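Local structure of malonyl CoA:acyl carrier protein malonyltransferase (Streptomyces coelicolor, 1NM2) at residues G124-E129 with A207-K212; A200-H205 with V249-N254. The protein probably catalyses the transfer of the malonyl group from malonyl-CoA to the holo acyl carrier protein, supplying fatty acid biosynthesis. All coordinates share one frame; numbering follows the deposited sequence.

Interaction 1 (G124-E129 with A207-K212); sequences GLAMAE and APAVDK
Ala126 and Ala209 meet at the middle of a close helix-helix contact, in which helix 113-132 packs against the first turns of helix 207-217. The two short segments run nearly antiparallel, at 150°, and their axes come within 8.2 Å. Small residues make that approach possible: the methyl groups stand 4.1 Å apart, CB of Ala126 to CB of Ala209. The Ala209 methyl is also small enough to rest on the backbone of the facing helix, its CB 3.8 Å from Ala126 O. One turn further on, Lys212 lays its aliphatic base beside Ala126, with Lys212 CB 3.9 Å from Ala126 CB. On the other flank the CB of Met127 points away from helix 207-217, yet its CG comes within 4.1 Å of Ala209 CB; beyond this, its flexible thioether reaches Phe201 and Val252. Near the solvent, Glu129 and Lys212 cross at about a right angle and form a salt bridge, 3.6 Å from OE2 of Glu129 to NZ of Lys212. The last lysine torsion (chi4 -63°) bends NZ out of an otherwise extended chain, and the carboxylate oxygen lies nearer still to the methylene, 3.2 Å from Glu129 OE2 to Lys212 CE. An alanine seam edged by a charged pair thus joins two helices of the alpha/beta hydrolase-like core, next to its active-site pocket.

Interaction 2 (A200-H205 with V249-N254); sequences AFHTRH and VGQVAN. With ACY (acetic acid), chain D.
The His202 imidazole presents its edge to two backbone carbonyls, Gln251 O and Asn254 O, both near the ring plane at ND1, while the acetate methyl lies in plane at the same ring's edge on the NE2 side. Among the other flat groups, the Arg204 guanidinium has His205 CE1 over one face, toward the rim, and Thr203 OG1 sits in plane at the edge of the His205 ring. The arrangement fits the active site of an alpha/beta hydrolase-like acyltransferase: His202 NE2 is hydrogen-bonded to Ser98 OG, in what is probably the nucleophile elbow, and the pair is consistent with a Ser-His catalytic dyad. The bond from His202 NE2 to acetate OXT, 3.2 Å, is weak. Two carbonyls of the type I turn Gln251-Asn254 hold ND1. ND1 of His202 lies 2.9 Å from Asn254 O, nearly along the C=O axis, at 160°; its bond to Gln251 O, 2.7 Å from ND1, is weak, with an angle of 127° at the hydrogen. CG lies anti to the carbonyl carbon (chi1 -61°). His202 N donates to Val252 O, 2.9 Å away, from above the carbonyl plane. An alanine at His202 would probably leave Ser98 OG without its imidazole partner and the two turn carbonyls without the ring N-H they share. Thr203, small and hydroxylated, suits the next position: OG1 donates to Ala200 O and accepts from His205 N in an ST turn. Its carbonyl faces Ala253, with a CA-H...O contact of 3.3 Å from Ala253 CA to Thr203 O.

The two interactions lie side by side, their centres about 9 Å apart, and their segments alternate along the chain, 200-205 leading almost directly into 207-212. Val210, on the helix of interaction 1, packs its CG2 3.5 Å from CG2 of Val252 in interaction 2. Met127 bridges them from the other helix: its CE lies 3.6 Å from Phe201 CG and its SD 3.9 Å from Val252 CG1. The Met127 side chain also comes within about 4 Å of the bound acetate, a malonyl mimic, at the nearest atoms, so interaction 1 borders the same pocket in which interaction 2 fixes His202. Arg123, a neighbour on helix 113-132, hydrogen-bonds that acetate through NH1.

Interaction 1 (G124-E129 with A207-K212)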
loop_
_atom_site.group_PDB
_atom_site.type_symbol
_atom_site.label_atom_id
_atom_site.label_comp_id
_atom_site.label_asym_id
_atom_site.label_seq_id
_atom_site.Cartn_x
_atom_site.Cartn_y
_atom_site.Cartn_z
ATOM N N GLY A 124 4.850 9.593 -5.176
ATOM C CA GLY A 124 4.700 10.413 -3.984
ATOM C C GLY A 124 4.756 11.911 -4.224
ATOM O O GLY A 124 3.986 12.669 -3.635
ATOM N N LEU A 125 5.681 12.345 -5.073
ATOM C CA LEU A 125 5.813 13.759 -5.390
ATOM C C LEU A 125 4.579 14.226 -6.158
ATOM O O LEU A 125 4.009 15.263 -5.841
ATOM C CB LEU A 125 7.070 14.000 -6.233
ATOM C CG LEU A 125 8.422 13.777 -5.539
ATOM C CD1 LEU A 125 9.529 13.673 -6.574
ATOM C CD2 LEU A 125 8.698 14.920 -4.569
ATOM N N ALA A 126 4.158 13.445 -7.152
ATOM C CA ALA A 126 2.998 13.797 -7.967
ATOM C C ALA A 126 1.714 13.933 -7.163
ATOM O O ALA A 126 0.921 14.844 -7.404
ATOM C CB ALA A 126 2.801 12.763 -9.085
ATOM N N MET A 127 1.495 13.019 -6.223
ATOM C CA MET A 127 0.289 13.066 -5.400
ATOM C C MET A 127 0.352 14.233 -4.409
ATOM O O MET A 127 -0.668 14.831 -4.077
ATOM C CB MET A 127 0.099 11.725 -4.677
ATOM C CG MET A 127 -0.221 10.579 -5.649
ATOM S SD MET A 127 -0.363 8.931 -4.924
ATOM C CE MET A 127 -2.032 9.018 -4.268
ATOM N N ALA A 128 1.554 14.568 -3.954
ATOM C CA ALA A 128 1.709 15.691 -3.034
ATOM C C ALA A 128 1.350 16.968 -3.787
ATOM O O ALA A 128 0.586 17.801 -3.294
ATOM C CB ALA A 128 3.142 15.766 -2.528
ATOM N N GLU A 129 1.894 17.101 -4.995
ATOM C CA GLU A 129 1.651 18.271 -5.835
ATOM C C GLU A 129 0.171 18.425 -6.188
ATOM O O GLU A 129 -0.371 19.533 -6.168
ATOM C CB GLU A 129 2.489 18.176 -7.111
ATOM C CG GLU A 129 3.978 18.283 -6.855
ATOM C CD GLU A 129 4.805 18.209 -8.124
ATOM O OE1 GLU A 129 5.976 18.633 -8.083
ATOM O OE2 GLU A 129 4.297 17.721 -9.157
ATOM N N ALA A 207 -6.162 13.371 -10.621
ATOM C CA ALA A 207 -6.053 13.328 -12.076
ATOM C C ALA A 207 -4.716 13.865 -12.577
ATOM O O ALA A 207 -4.088 13.258 -13.445
ATOM C CB ALA A 207 -7.216 14.110 -12.729
ATOM N N PRO A 208 -4.260 15.013 -12.042
ATOM C CA PRO A 208 -2.975 15.545 -12.505
ATOM C C PRO A 208 -1.797 14.660 -12.097
ATOM O O PRO A 208 -0.733 14.723 -12.708
ATOM C CB PRO A 208 -2.924 16.940 -11.876
ATOM C CG PRO A 208 -3.731 16.789 -10.635
ATOM C CD PRO A 208 -4.892 15.925 -11.069
ATOM N N ALA A 209 -1.990 13.835 -11.069
ATOM C CA ALA A 209 -0.939 12.927 -10.614
ATOM C C ALA A 209 -0.808 11.772 -11.618
ATOM O O ALA A 209 0.276 11.220 -11.809
ATOM C CB ALA A 209 -1.266 12.389 -9.213
ATOM N N VAL A 210 -1.916 11.408 -12.256
ATOM C CA VAL A 210 -1.901 10.340 -13.256
ATOM C C VAL A 210 -1.027 10.782 -14.427
ATOM O O VAL A 210 -0.186 10.021 -14.915
ATOM C CB VAL A 210 -3.323 10.037 -13.792
ATOM C CG1 VAL A 210 -3.249 9.008 -14.920
ATOM C CG2 VAL A 210 -4.210 9.524 -12.665
ATOM N N ASP A 211 -1.227 12.019 -14.875
ATOM C CA ASP A 211 -0.453 12.546 -15.994
ATOM C C ASP A 211 1.043 12.497 -15.682
ATOM O O ASP A 211 1.835 12.006 -16.488
ATOM C CB ASP A 211 -0.859 13.989 -16.309
ATOM C CG ASP A 211 -2.341 14.131 -16.618
ATOM O OD1 ASP A 211 -2.929 13.214 -17.235
ATOM O OD2 ASP A 211 -2.917 15.179 -16.252
ATOM N N LYS A 212 1.423 12.994 -14.508
ATOM C CA LYS A 212 2.823 13.005 -14.101
ATOM C C LYS A 212 3.381 11.598 -13.900
ATOM O O LYS A 212 4.508 11.308 -14.305
ATOM C CB LYS A 212 2.992 13.811 -12.808
ATOM C CG LYS A 212 2.596 15.273 -12.921
ATOM C CD LYS A 212 2.688 15.966 -11.564
ATOM C CE LYS A 212 2.257 17.424 -11.632
ATOM N NZ LYS A 212 3.150 18.233 -12.510
#

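Interaction 2 (A200-H205 with V249-N254)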
loop_
_atom_site.group_PDB
_atom_site.type_symbol
_atom_site.label_atom_id
_atom_site.label_comp_id
_atom_site.label_asym_id
_atom_site.label_seq_id
_atom_site.Cartn_x
_atom_site.Cartn_y
_atom_site.Cartn_z
ATOM N N ALA A 200 -7.091 14.196 -1.112
ATOM C CA ALA A 200 -8.040 13.164 -1.492
ATOM C C ALA A 200 -7.411 12.162 -2.453
ATOM O O ALA A 200 -7.724 12.149 -3.643
ATOM C CB ALA A 200 -9.273 13.805 -2.130
ATOM N N PHE A 201 -6.515 11.326 -1.933
ATOM C CA PHE A 201 -5.870 10.313 -2.759
ATOM C C PHE A 201 -6.960 9.354 -3.207
ATOM O O PHE A 201 -7.994 9.239 -2.549
ATOM C CB PHE A 201 -4.820 9.550 -1.945
ATOM C CG PHE A 201 -3.720 10.417 -1.401
ATOM C CD1 PHE A 201 -3.047 10.055 -0.238
ATOM C CD2 PHE A 201 -3.340 11.584 -2.057
ATOM C CE1 PHE A 201 -2.010 10.844 0.267
ATOM C CE2 PHE A 201 -2.306 12.378 -1.563
ATOM C CZ PHE A 201 -1.640 12.005 -0.396
ATOM N N HIS A 202 -6.730 8.686 -4.332
ATOM C CA HIS A 202 -7.672 7.726 -4.886
ATOM C C HIS A 202 -9.025 8.298 -5.291
ATOM O O HIS A 202 -10.059 7.646 -5.146
ATOM C CB HIS A 202 -7.825 6.557 -3.915
ATOM C CG HIS A 202 -6.537 5.833 -3.672
ATOM N ND1 HIS A 202 -5.916 5.085 -4.648
ATOM C CD2 HIS A 202 -5.695 5.844 -2.612
ATOM C CE1 HIS A 202 -4.742 4.672 -4.203
ATOM N NE2 HIS A 202 -4.583 5.120 -2.970
ATOM N N THR A 203 -8.989 9.520 -5.819
ATOM C CA THR A 203 -10.175 10.219 -6.314
ATOM C C THR A 203 -9.725 11.017 -7.538
ATOM O O THR A 203 -8.523 11.121 -7.820
ATOM C CB THR A 203 -10.749 11.227 -5.290
ATOM O OG1 THR A 203 -9.883 12.367 -5.213
ATOM C CG2 THR A 203 -10.890 10.587 -3.920
ATOM N N ARG A 204 -10.690 11.586 -8.255
ATOM C CA ARG A 204 -10.403 12.376 -9.447
ATOM C C ARG A 204 -9.503 13.564 -9.122
ATOM O O ARG A 204 -8.913 14.174 -10.020
ATOM C CB ARG A 204 -11.704 12.897 -10.065
ATOM C CG ARG A 204 -12.412 13.941 -9.213
ATOM C CD ARG A 204 -13.521 14.636 -9.994
ATOM N NE ARG A 204 -14.084 15.760 -9.250
ATOM C CZ ARG A 204 -14.733 15.639 -8.096
ATOM N NH1 ARG A 204 -14.905 14.441 -7.551
ATOM N NH2 ARG A 204 -15.205 16.719 -7.482
ATOM N N HIS A 205 -9.414 13.913 -7.843
ATOM C CA HIS A 205 -8.562 15.025 -7.458
ATOM C C HIS A 205 -7.094 14.709 -7.738
ATOM O O HIS A 205 -6.252 15.601 -7.709
ATOM C CB HIS A 205 -8.766 15.379 -5.980
ATOM C CG HIS A 205 -10.018 16.160 -5.721
ATOM N ND1 HIS A 205 -11.125 15.616 -5.104
ATOM C CD2 HIS A 205 -10.352 17.434 -6.038
ATOM C CE1 HIS A 205 -12.087 16.520 -5.055
ATOM N NE2 HIS A 205 -11.644 17.631 -5.615
ATOM N N VAL A 249 -0.503 3.184 -12.428
ATOM C CA VAL A 249 -0.563 4.602 -12.764
ATOM C C VAL A 249 -1.959 5.184 -12.545
ATOM O O VAL A 249 -2.103 6.288 -12.019
ATOM C CB VAL A 249 -0.144 4.840 -14.227
ATOM C CG1 VAL A 249 -0.226 6.326 -14.564
ATOM C CG2 VAL A 249 1.273 4.324 -14.453
ATOM N N GLY A 250 -2.978 4.433 -12.945
ATOM C CA GLY A 250 -4.349 4.888 -12.788
ATOM C C GLY A 250 -4.877 4.824 -11.366
ATOM O O GLY A 250 -5.712 5.646 -10.989
ATOM N N GLN A 251 -4.389 3.867 -10.575
ATOM C CA GLN A 251 -4.839 3.693 -9.194
ATOM C C GLN A 251 -4.692 4.902 -8.278
ATOM O O GLN A 251 -5.383 4.987 -7.265
ATOM C CB GLN A 251 -4.136 2.496 -8.525
ATOM C CG GLN A 251 -4.856 1.155 -8.693
ATOM C CD GLN A 251 -6.318 1.215 -8.278
ATOM O OE1 GLN A 251 -6.650 1.407 -7.097
ATOM N NE2 GLN A 251 -7.202 1.059 -9.249
ATOM N N VAL A 252 -3.803 5.833 -8.605
ATOM C CA VAL A 252 -3.647 7.001 -7.740
ATOM C C VAL A 252 -4.949 7.799 -7.715
ATOM O O VAL A 252 -5.192 8.574 -6.784
ATOM C CB VAL A 252 -2.492 7.932 -8.205
ATOM C CG1 VAL A 252 -1.180 7.148 -8.275
ATOM C CG2 VAL A 252 -2.828 8.563 -9.543
ATOM N N ALA A 253 -5.791 7.595 -8.728
ATOM C CA ALA A 253 -7.065 8.312 -8.810
ATOM C C ALA A 253 -8.304 7.414 -8.750
ATOM O O ALA A 253 -9.432 7.877 -8.961
ATOM C CB ALA A 253 -7.100 9.156 -10.081
ATOM N N ASN A 254 -8.097 6.133 -8.465
ATOM C CA ASN A 254 -9.197 5.176 -8.378
ATOM C C ASN A 254 -9.269 4.585 -6.967
ATOM O O ASN A 254 -8.250 4.434 -6.298
ATOM C CB ASN A 254 -8.989 4.027 -9.379
ATOM C CG ASN A 254 -9.448 4.368 -10.791
ATOM O OD1 ASN A 254 -9.078 3.684 -11.747
ATOM N ND2 ASN A 254 -10.269 5.400 -10.927
HETATM C C ACY D . -1.767 6.426 -1.048
HETATM O O ACY D . -0.887 7.051 -0.323
HETATM O OXT ACY D . -1.654 6.080 -2.272
HETATM C CH3 ACY D . -3.048 6.091 -0.301
#